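Local coordinates for protein VlsE1 (Borreliella burgdorferi, PDB 1L8W) that is a variable surface lipoprotein of the Lyme disease spirochaete, probably serving evasion of the host immune response through antigenic switching, at residues A208-S219 and A300-K311; I159-V167 and L224-D232. All coordinates share one frame; numbering follows the deposited sequence.

The two contacts lie side by side in one mostly helical chain, their centres 19 Å apart and their nearest atoms about 5 Å from each other without touching. Their segments alternate along the sequence: 159-167, then 208-219, 224-232 and 300-311. Helix 205-216 of contact 1 is followed directly by helix 220-230 of contact 2, and the turn between them includes Val218 and Ser219. The long helix 294-333 ties both together, since it forms half of contact 1 and, further on, places Ala315, Ile316 and Leu319 against residues of contact 2. Interleaved in this way, segments remote in sequence join in a single helical body of this surface antigen.

Contact 1. Residues A208-S219 and A300-K311; sequences ASKAAGAVSAVS and AIKGAAESAVRK
Lys311 reaches from helix 294-333 to the C-terminal end of helix 205-216. Its CB leads toward that helix, and CG stands anti to the carbonyl carbon (chi1 -77°), beyond which the chain is extended. CD comes within 3.6 Å of Val218 O and lies 4.5 Å from Val215 CG1; CE approaches the carbonyl oxygens of Val215 and Val218 from the partner helix. NZ then donates to both, at 2.9 Å to Val215 O and 2.6 Å to Val218 O. The second bond is nearly straight on the carbonyl (C=O...N angle 166°), whereas the first is more bent and tilted from the carbonyl plane. Its positive charge, placed at the C-terminal end of helix 205-216, would probably interact favourably with the helix dipole. Further back, Val215 rests its two methyls on the partner helix: CG1 meets Ala308 N and Ser307 CB, and CG2 meets Ala304 O and, at 3.9 Å, Ala308 CB. Small side chains then let the helices close to 7.9 Å between axes, with Ala304 CB only 3.5 Å from Ala212 CA and Ala208 CB 3.5 Å from Ala300 CB. Ile276 and Ala277 of helix 269-281 border the buried side. The arrangement is an alanine-rich, near-parallel helix pair crossing at 24°, closed by a lysine at a helix C-terminus.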
loop_
_atom_site.group_PDB
_atom_site.type_symbol
_atom_site.label_atom_id
_atom_site.label_comp_id
_atom_site.label_asym_id
_atom_site.label_seq_id
_atom_site.Cartn_x
_atom_site.Cartn_y
_atom_site.Cartn_z
ATOM N N ALA A 208 -3.734 -4.330 18.017
ATOM C CA ALA A 208 -3.281 -3.109 17.356
ATOM C C ALA A 208 -1.772 -3.013 17.480
ATOM O O ALA A 208 -1.109 -2.443 16.615
ATOM C CB ALA A 208 -3.932 -1.878 17.988
ATOM N N SER A 209 -1.235 -3.563 18.567
ATOM C CA SER A 209 0.205 -3.555 18.790
ATOM C C SER A 209 0.840 -4.548 17.815
ATOM O O SER A 209 1.936 -4.319 17.295
ATOM C CB SER A 209 0.512 -3.945 20.240
ATOM O OG SER A 209 1.871 -3.721 20.578
ATOM N N LYS A 210 0.130 -5.642 17.561
ATOM C CA LYS A 210 0.583 -6.677 16.638
ATOM C C LYS A 210 0.678 -6.101 15.231
ATOM O O LYS A 210 1.648 -6.354 14.507
ATOM C CB LYS A 210 -0.396 -7.856 16.647
ATOM C CG LYS A 210 -0.510 -8.576 18.004
ATOM C CD LYS A 210 0.862 -9.005 18.512
ATOM C CE LYS A 210 0.772 -9.813 19.805
ATOM N NZ LYS A 210 0.252 -11.193 19.572
ATOM N N ALA A 211 -0.330 -5.310 14.857
ATOM C CA ALA A 211 -0.373 -4.682 13.536
ATOM C C ALA A 211 0.773 -3.701 13.380
ATOM O O ALA A 211 1.402 -3.639 12.324
ATOM C CB ALA A 211 -1.710 -3.964 13.330
ATOM N N ALA A 212 1.042 -2.920 14.424
ATOM C CA ALA A 212 2.146 -1.980 14.348
ATOM C C ALA A 212 3.492 -2.732 14.327
ATOM O O ALA A 212 4.416 -2.342 13.617
ATOM C CB ALA A 212 2.092 -1.019 15.521
ATOM N N GLY A 213 3.593 -3.815 15.098
ATOM C CA GLY A 213 4.826 -4.591 15.144
ATOM C C GLY A 213 5.158 -5.194 13.796
ATOM O O GLY A 213 6.304 -5.155 13.352
ATOM N N ALA A 214 4.141 -5.746 13.138
ATOM C CA ALA A 214 4.293 -6.350 11.823
ATOM C C ALA A 214 4.834 -5.310 10.842
ATOM O O ALA A 214 5.737 -5.593 10.046
ATOM C CB ALA A 214 2.934 -6.886 11.339
ATOM N N VAL A 215 4.276 -4.104 10.903
ATOM C CA VAL A 215 4.701 -3.010 10.038
ATOM C C VAL A 215 6.117 -2.545 10.395
ATOM O O VAL A 215 6.901 -2.187 9.514
ATOM C CB VAL A 215 3.723 -1.803 10.151
ATOM C CG1 VAL A 215 4.298 -0.566 9.446
ATOM C CG2 VAL A 215 2.383 -2.173 9.557
ATOM N N SER A 216 6.454 -2.555 11.678
ATOM C CA SER A 216 7.784 -2.109 12.085
ATOM C C SER A 216 8.869 -3.078 11.648
ATOM O O SER A 216 9.988 -2.662 11.334
ATOM C CB SER A 216 7.865 -1.933 13.605
ATOM O OG SER A 216 7.795 -3.184 14.273
ATOM N N ALA A 217 8.518 -4.362 11.619
ATOM C CA ALA A 217 9.434 -5.446 11.262
ATOM C C ALA A 217 9.779 -5.607 9.783
ATOM O O ALA A 217 10.519 -6.525 9.419
ATOM C CB ALA A 217 8.875 -6.762 11.792
ATOM N N VAL A 218 9.253 -4.735 8.927
ATOM C CA VAL A 218 9.533 -4.833 7.496
ATOM C C VAL A 218 9.802 -3.467 6.865
ATOM O O VAL A 218 9.334 -2.442 7.360
ATOM C CB VAL A 218 8.362 -5.512 6.753
ATOM C CG1 VAL A 218 8.159 -6.925 7.288
ATOM C CG2 VAL A 218 7.087 -4.685 6.920
ATOM N N SER A 219 10.569 -3.450 5.778
ATOM C CA SER A 219 10.880 -2.193 5.117
ATOM C C SER A 219 9.780 -1.879 4.097
ATOM O O SER A 219 8.861 -2.673 3.896
ATOM C CB SER A 219 12.262 -2.280 4.438
ATOM O OG SER A 219 12.253 -3.129 3.295
ATOM N N ALA A 300 -2.549 2.994 18.261
ATOM C CA ALA A 300 -1.676 1.951 17.746
ATOM C C ALA A 300 -2.017 1.514 16.325
ATOM O O ALA A 300 -1.135 1.393 15.480
ATOM C CB ALA A 300 -1.708 0.748 18.677
ATOM N N ILE A 301 -3.290 1.260 16.050
ATOM C CA ILE A 301 -3.634 0.828 14.705
ATOM C C ILE A 301 -3.472 1.976 13.704
ATOM O O ILE A 301 -3.075 1.771 12.560
ATOM C CB ILE A 301 -5.073 0.279 14.630
ATOM C CG1 ILE A 301 -5.369 -0.162 13.193
ATOM C CG2 ILE A 301 -6.058 1.340 15.054
ATOM C CD1 ILE A 301 -4.313 -1.113 12.616
ATOM N N LYS A 302 -3.785 3.181 14.154
ATOM C CA LYS A 302 -3.661 4.379 13.333
ATOM C C LYS A 302 -2.188 4.573 12.954
ATOM O O LYS A 302 -1.858 4.866 11.806
ATOM C CB LYS A 302 -4.182 5.579 14.132
ATOM C CG LYS A 302 -4.242 6.889 13.396
ATOM C CD LYS A 302 -4.782 7.996 14.303
ATOM C CE LYS A 302 -4.728 9.371 13.622
ATOM N NZ LYS A 302 -3.321 9.795 13.322
ATOM N N GLY A 303 -1.302 4.383 13.924
ATOM C CA GLY A 303 0.114 4.548 13.665
ATOM C C GLY A 303 0.625 3.536 12.663
ATOM O O GLY A 303 1.485 3.847 11.838
ATOM N N ALA A 304 0.082 2.324 12.728
ATOM C CA ALA A 304 0.490 1.241 11.843
ATOM C C ALA A 304 0.053 1.462 10.405
ATOM O O ALA A 304 0.848 1.338 9.473
ATOM C CB ALA A 304 -0.073 -0.088 12.359
ATOM N N ALA A 305 -1.226 1.768 10.228
ATOM C CA ALA A 305 -1.786 2.000 8.907
ATOM C C ALA A 305 -1.028 3.141 8.249
ATOM O O ALA A 305 -0.642 3.062 7.080
ATOM C CB ALA A 305 -3.278 2.349 9.025
ATOM N N GLU A 306 -0.805 4.201 9.017
ATOM C CA GLU A 306 -0.087 5.360 8.500
ATOM C C GLU A 306 1.354 5.008 8.168
ATOM O O GLU A 306 1.855 5.359 7.094
ATOM C CB GLU A 306 -0.175 6.512 9.503
ATOM C CG GLU A 306 -1.585 7.108 9.565
ATOM C CD GLU A 306 -1.770 8.111 10.678
ATOM O OE1 GLU A 306 -0.755 8.633 11.201
ATOM O OE2 GLU A 306 -2.940 8.388 11.021
ATOM N N SER A 307 2.033 4.308 9.068
ATOM C CA SER A 307 3.410 3.924 8.766
ATOM C C SER A 307 3.437 2.970 7.576
ATOM O O SER A 307 4.301 3.079 6.712
ATOM C CB SER A 307 4.068 3.265 9.973
ATOM O OG SER A 307 4.347 4.240 10.954
ATOM N N ALA A 308 2.493 2.032 7.535
ATOM C CA ALA A 308 2.435 1.083 6.425
ATOM C C ALA A 308 2.315 1.832 5.095
ATOM O O ALA A 308 3.029 1.538 4.134
ATOM C CB ALA A 308 1.251 0.134 6.591
ATOM N N VAL A 309 1.408 2.799 5.030
ATOM C CA VAL A 309 1.256 3.536 3.786
ATOM C C VAL A 309 2.463 4.433 3.483
ATOM O O VAL A 309 2.944 4.464 2.352
ATOM C CB VAL A 309 -0.042 4.362 3.774
ATOM C CG1 VAL A 309 -0.127 5.213 5.023
ATOM C CG2 VAL A 309 -0.082 5.226 2.524
ATOM N N ARG A 310 2.972 5.145 4.482
ATOM C CA ARG A 310 4.136 5.992 4.255
ATOM C C ARG A 310 5.317 5.162 3.750
ATOM O O ARG A 310 6.093 5.632 2.917
ATOM C CB ARG A 310 4.540 6.729 5.535
ATOM C CG ARG A 310 3.634 7.889 5.934
ATOM C CD ARG A 310 4.282 8.740 7.016
ATOM N NE ARG A 310 4.394 8.034 8.291
ATOM C CZ ARG A 310 3.597 8.239 9.337
ATOM N NH1 ARG A 310 2.623 9.137 9.275
ATOM N NH2 ARG A 310 3.775 7.545 10.446
ATOM N N LYS A 311 5.464 3.933 4.253
ATOM C CA LYS A 311 6.565 3.070 3.817
ATOM C C LYS A 311 6.382 2.621 2.363
ATOM O O LYS A 311 7.333 2.630 1.574
ATOM C CB LYS A 311 6.691 1.824 4.715
ATOM C CG LYS A 311 7.344 2.068 6.067
ATOM C CD LYS A 311 7.646 0.741 6.796
ATOM C CE LYS A 311 8.475 1.001 8.059
ATOM N NZ LYS A 311 8.870 -0.258 8.744
#

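Contact 2. Residues I159-V167 and L224-D232; sequences IAKGIKEIV and LSAIVTAAD
Val167 and Val228 meet tip to tip on the apolar side of this crossing, CG2 to CG2 at 3.5 Å. The CG2 of Val167, anti to its carbonyl carbon, also packs 3.8 Å from Leu224 CD2, where the two side chains pass one another pointing opposite ways. Next to this pair, Ile163 runs at a slant to Ile227, its CD1 4.1 Å from Ile227 CG2, and that same methyl of Ile227 sits over Ala160, 4.0 Å from its CB. Ile316 and Leu319 of helix 294-333 and Ile248 of helix 247-252 border this buried part. The two helices cross steeply, at -108° with axes 8.3 Å apart, as a helix-helix packing within the mainly helical fold of this Borrelia lipoprotein, so contact is concentrated around the crossing. Toward solvent the character changes. Lys164 lays its aliphatic chain across Val228 and Ala231, with CD 3.7 Å from Ala231 CB, and then bends at chi3 (83°) and chi4 (75°) to carry NZ toward the exposed Asp232. The direct salt bridge is long, 3.6 Å from NZ to Asp232 OD1. A water closes the gap, accepting from Lys164 NZ at 2.8 Å and donating to Asp232 OD1, while Glu168 offers the ammonium group a weak, distant second carboxylate.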
loop_
_atom_site.group_PDB
_atom_site.type_symbol
_atom_site.label_atom_id
_atom_site.label_comp_id
_atom_site.label_asym_id
_atom_site.label_seq_id
_atom_site.Cartn_x
_atom_site.Cartn_y
_atom_site.Cartn_z
ATOM N N ILE A 159 -5.778 -0.531 -6.579
ATOM C CA ILE A 159 -4.594 0.087 -6.011
ATOM C C ILE A 159 -3.428 -0.886 -6.147
ATOM O O ILE A 159 -2.317 -0.488 -6.500
ATOM C CB ILE A 159 -4.837 0.482 -4.536
ATOM C CG1 ILE A 159 -5.829 1.652 -4.485
ATOM C CG2 ILE A 159 -3.529 0.892 -3.857
ATOM C CD1 ILE A 159 -6.148 2.119 -3.084
ATOM N N ALA A 160 -3.695 -2.167 -5.893
ATOM C CA ALA A 160 -2.664 -3.201 -5.999
ATOM C C ALA A 160 -2.163 -3.343 -7.442
ATOM O O ALA A 160 -0.952 -3.360 -7.700
ATOM C CB ALA A 160 -3.216 -4.536 -5.501
ATOM N N LYS A 161 -3.099 -3.431 -8.383
ATOM C CA LYS A 161 -2.739 -3.582 -9.780
ATOM C C LYS A 161 -1.945 -2.378 -10.246
ATOM O O LYS A 161 -0.993 -2.513 -11.018
ATOM C CB LYS A 161 -3.993 -3.754 -10.640
ATOM C CG LYS A 161 -3.703 -3.861 -12.123
ATOM C CD LYS A 161 -4.974 -4.114 -12.908
ATOM C CE LYS A 161 -4.693 -4.223 -14.398
ATOM N NZ LYS A 161 -5.936 -4.502 -15.166
ATOM N N GLY A 162 -2.335 -1.197 -9.777
ATOM C CA GLY A 162 -1.620 0.004 -10.164
ATOM C C GLY A 162 -0.186 -0.119 -9.693
ATOM O O GLY A 162 0.753 0.131 -10.445
ATOM N N ILE A 163 -0.026 -0.516 -8.434
ATOM C CA ILE A 163 1.295 -0.690 -7.846
ATOM C C ILE A 163 2.101 -1.747 -8.601
ATOM O O ILE A 163 3.290 -1.566 -8.837
ATOM C CB ILE A 163 1.186 -1.074 -6.361
ATOM C CG1 ILE A 163 0.617 0.109 -5.577
ATOM C CG2 ILE A 163 2.550 -1.487 -5.822
ATOM C CD1 ILE A 163 0.577 -0.095 -4.087
ATOM N N LYS A 164 1.457 -2.845 -8.987
ATOM C CA LYS A 164 2.153 -3.878 -9.747
ATOM C C LYS A 164 2.630 -3.295 -11.081
ATOM O O LYS A 164 3.770 -3.524 -11.496
ATOM C CB LYS A 164 1.241 -5.082 -10.012
ATOM C CG LYS A 164 1.917 -6.168 -10.864
ATOM C CD LYS A 164 1.139 -7.477 -10.860
ATOM C CE LYS A 164 0.016 -7.477 -11.878
ATOM N NZ LYS A 164 0.514 -7.637 -13.276
ATOM N N GLU A 165 1.760 -2.541 -11.749
ATOM C CA GLU A 165 2.108 -1.920 -13.028
ATOM C C GLU A 165 3.263 -0.938 -12.864
ATOM O O GLU A 165 4.160 -0.861 -13.708
ATOM C CB GLU A 165 0.888 -1.205 -13.620
ATOM C CG GLU A 165 -0.008 -2.105 -14.485
ATOM C CD GLU A 165 -1.435 -1.589 -14.623
ATOM O OE1 GLU A 165 -1.636 -0.359 -14.707
ATOM O OE2 GLU A 165 -2.364 -2.428 -14.664
ATOM N N ILE A 166 3.245 -0.184 -11.771
ATOM C CA ILE A 166 4.304 0.781 -11.526
ATOM C C ILE A 166 5.642 0.062 -11.378
ATOM O O ILE A 166 6.622 0.409 -12.030
ATOM C CB ILE A 166 4.034 1.583 -10.247
ATOM C CG1 ILE A 166 2.914 2.603 -10.493
ATOM C CG2 ILE A 166 5.314 2.263 -9.791
ATOM C CD1 ILE A 166 2.487 3.364 -9.241
ATOM N N VAL A 167 5.652 -0.952 -10.518
ATOM C CA VAL A 167 6.849 -1.736 -10.247
ATOM C C VAL A 167 7.390 -2.446 -11.486
ATOM O O VAL A 167 8.599 -2.514 -11.678
ATOM C CB VAL A 167 6.579 -2.778 -9.127
ATOM C CG1 VAL A 167 7.852 -3.585 -8.837
ATOM C CG2 VAL A 167 6.096 -2.058 -7.858
ATOM N N LEU A 224 6.058 -3.436 -0.431
ATOM C CA LEU A 224 5.775 -3.164 -1.834
ATOM C C LEU A 224 5.747 -4.483 -2.603
ATOM O O LEU A 224 4.816 -4.752 -3.361
ATOM C CB LEU A 224 6.859 -2.261 -2.430
ATOM C CG LEU A 224 6.450 -1.054 -3.286
ATOM C CD1 LEU A 224 7.638 -0.624 -4.135
ATOM C CD2 LEU A 224 5.277 -1.399 -4.182
ATOM N N SER A 225 6.774 -5.304 -2.396
ATOM C CA SER A 225 6.881 -6.596 -3.064
ATOM C C SER A 225 5.688 -7.490 -2.725
ATOM O O SER A 225 5.116 -8.142 -3.602
ATOM C CB SER A 225 8.193 -7.285 -2.661
ATOM O OG SER A 225 8.420 -8.453 -3.432
ATOM N N ALA A 226 5.309 -7.520 -1.451
ATOM C CA ALA A 226 4.172 -8.337 -1.031
ATOM C C ALA A 226 2.889 -7.920 -1.762
ATOM O O ALA A 226 2.038 -8.757 -2.055
ATOM C CB ALA A 226 3.972 -8.229 0.489
ATOM N N ILE A 227 2.747 -6.628 -2.054
ATOM C CA ILE A 227 1.554 -6.158 -2.758
ATOM C C ILE A 227 1.642 -6.530 -4.236
ATOM O O ILE A 227 0.655 -6.923 -4.852
ATOM C CB ILE A 227 1.370 -4.626 -2.613
ATOM C CG1 ILE A 227 1.067 -4.272 -1.146
ATOM C CG2 ILE A 227 0.229 -4.155 -3.520
ATOM C CD1 ILE A 227 1.064 -2.764 -0.835
ATOM N N VAL A 228 2.834 -6.414 -4.801
ATOM C CA VAL A 228 3.045 -6.764 -6.199
ATOM C C VAL A 228 2.686 -8.238 -6.446
ATOM O O VAL A 228 1.994 -8.566 -7.415
ATOM C CB VAL A 228 4.509 -6.525 -6.592
ATOM C CG1 VAL A 228 4.743 -6.965 -8.018
ATOM C CG2 VAL A 228 4.856 -5.050 -6.428
ATOM N N THR A 229 3.154 -9.121 -5.564
ATOM C CA THR A 229 2.887 -10.556 -5.678
ATOM C C THR A 229 1.400 -10.819 -5.508
ATOM O O THR A 229 0.803 -11.607 -6.241
ATOM C CB THR A 229 3.647 -11.354 -4.586
ATOM O OG1 THR A 229 5.051 -11.099 -4.698
ATOM C CG2 THR A 229 3.403 -12.848 -4.726
ATOM N N ALA A 230 0.807 -10.155 -4.526
ATOM C CA ALA A 230 -0.607 -10.311 -4.250
ATOM C C ALA A 230 -1.454 -10.003 -5.482
ATOM O O ALA A 230 -2.397 -10.727 -5.780
ATOM C CB ALA A 230 -1.003 -9.408 -3.105
ATOM N N ALA A 231 -1.111 -8.931 -6.189
ATOM C CA ALA A 231 -1.850 -8.520 -7.379
ATOM C C ALA A 231 -1.894 -9.618 -8.435
ATOM O O ALA A 231 -2.757 -9.611 -9.313
ATOM C CB ALA A 231 -1.225 -7.254 -7.973
ATOM N N ASP A 232 -0.960 -10.560 -8.350
ATOM C CA ASP A 232 -0.898 -11.654 -9.307
ATOM C C ASP A 232 -1.653 -12.899 -8.850
ATOM O O ASP A 232 -1.809 -13.846 -9.614
ATOM C CB ASP A 232 0.562 -11.993 -9.613
ATOM C CG ASP A 232 1.219 -10.959 -10.512
ATOM O OD1 ASP A 232 0.853 -10.906 -11.705
ATOM O OD2 ASP A 232 2.085 -10.189 -10.032
HETATM O O HOH W 1 -1.297 -9.818 -13.472
#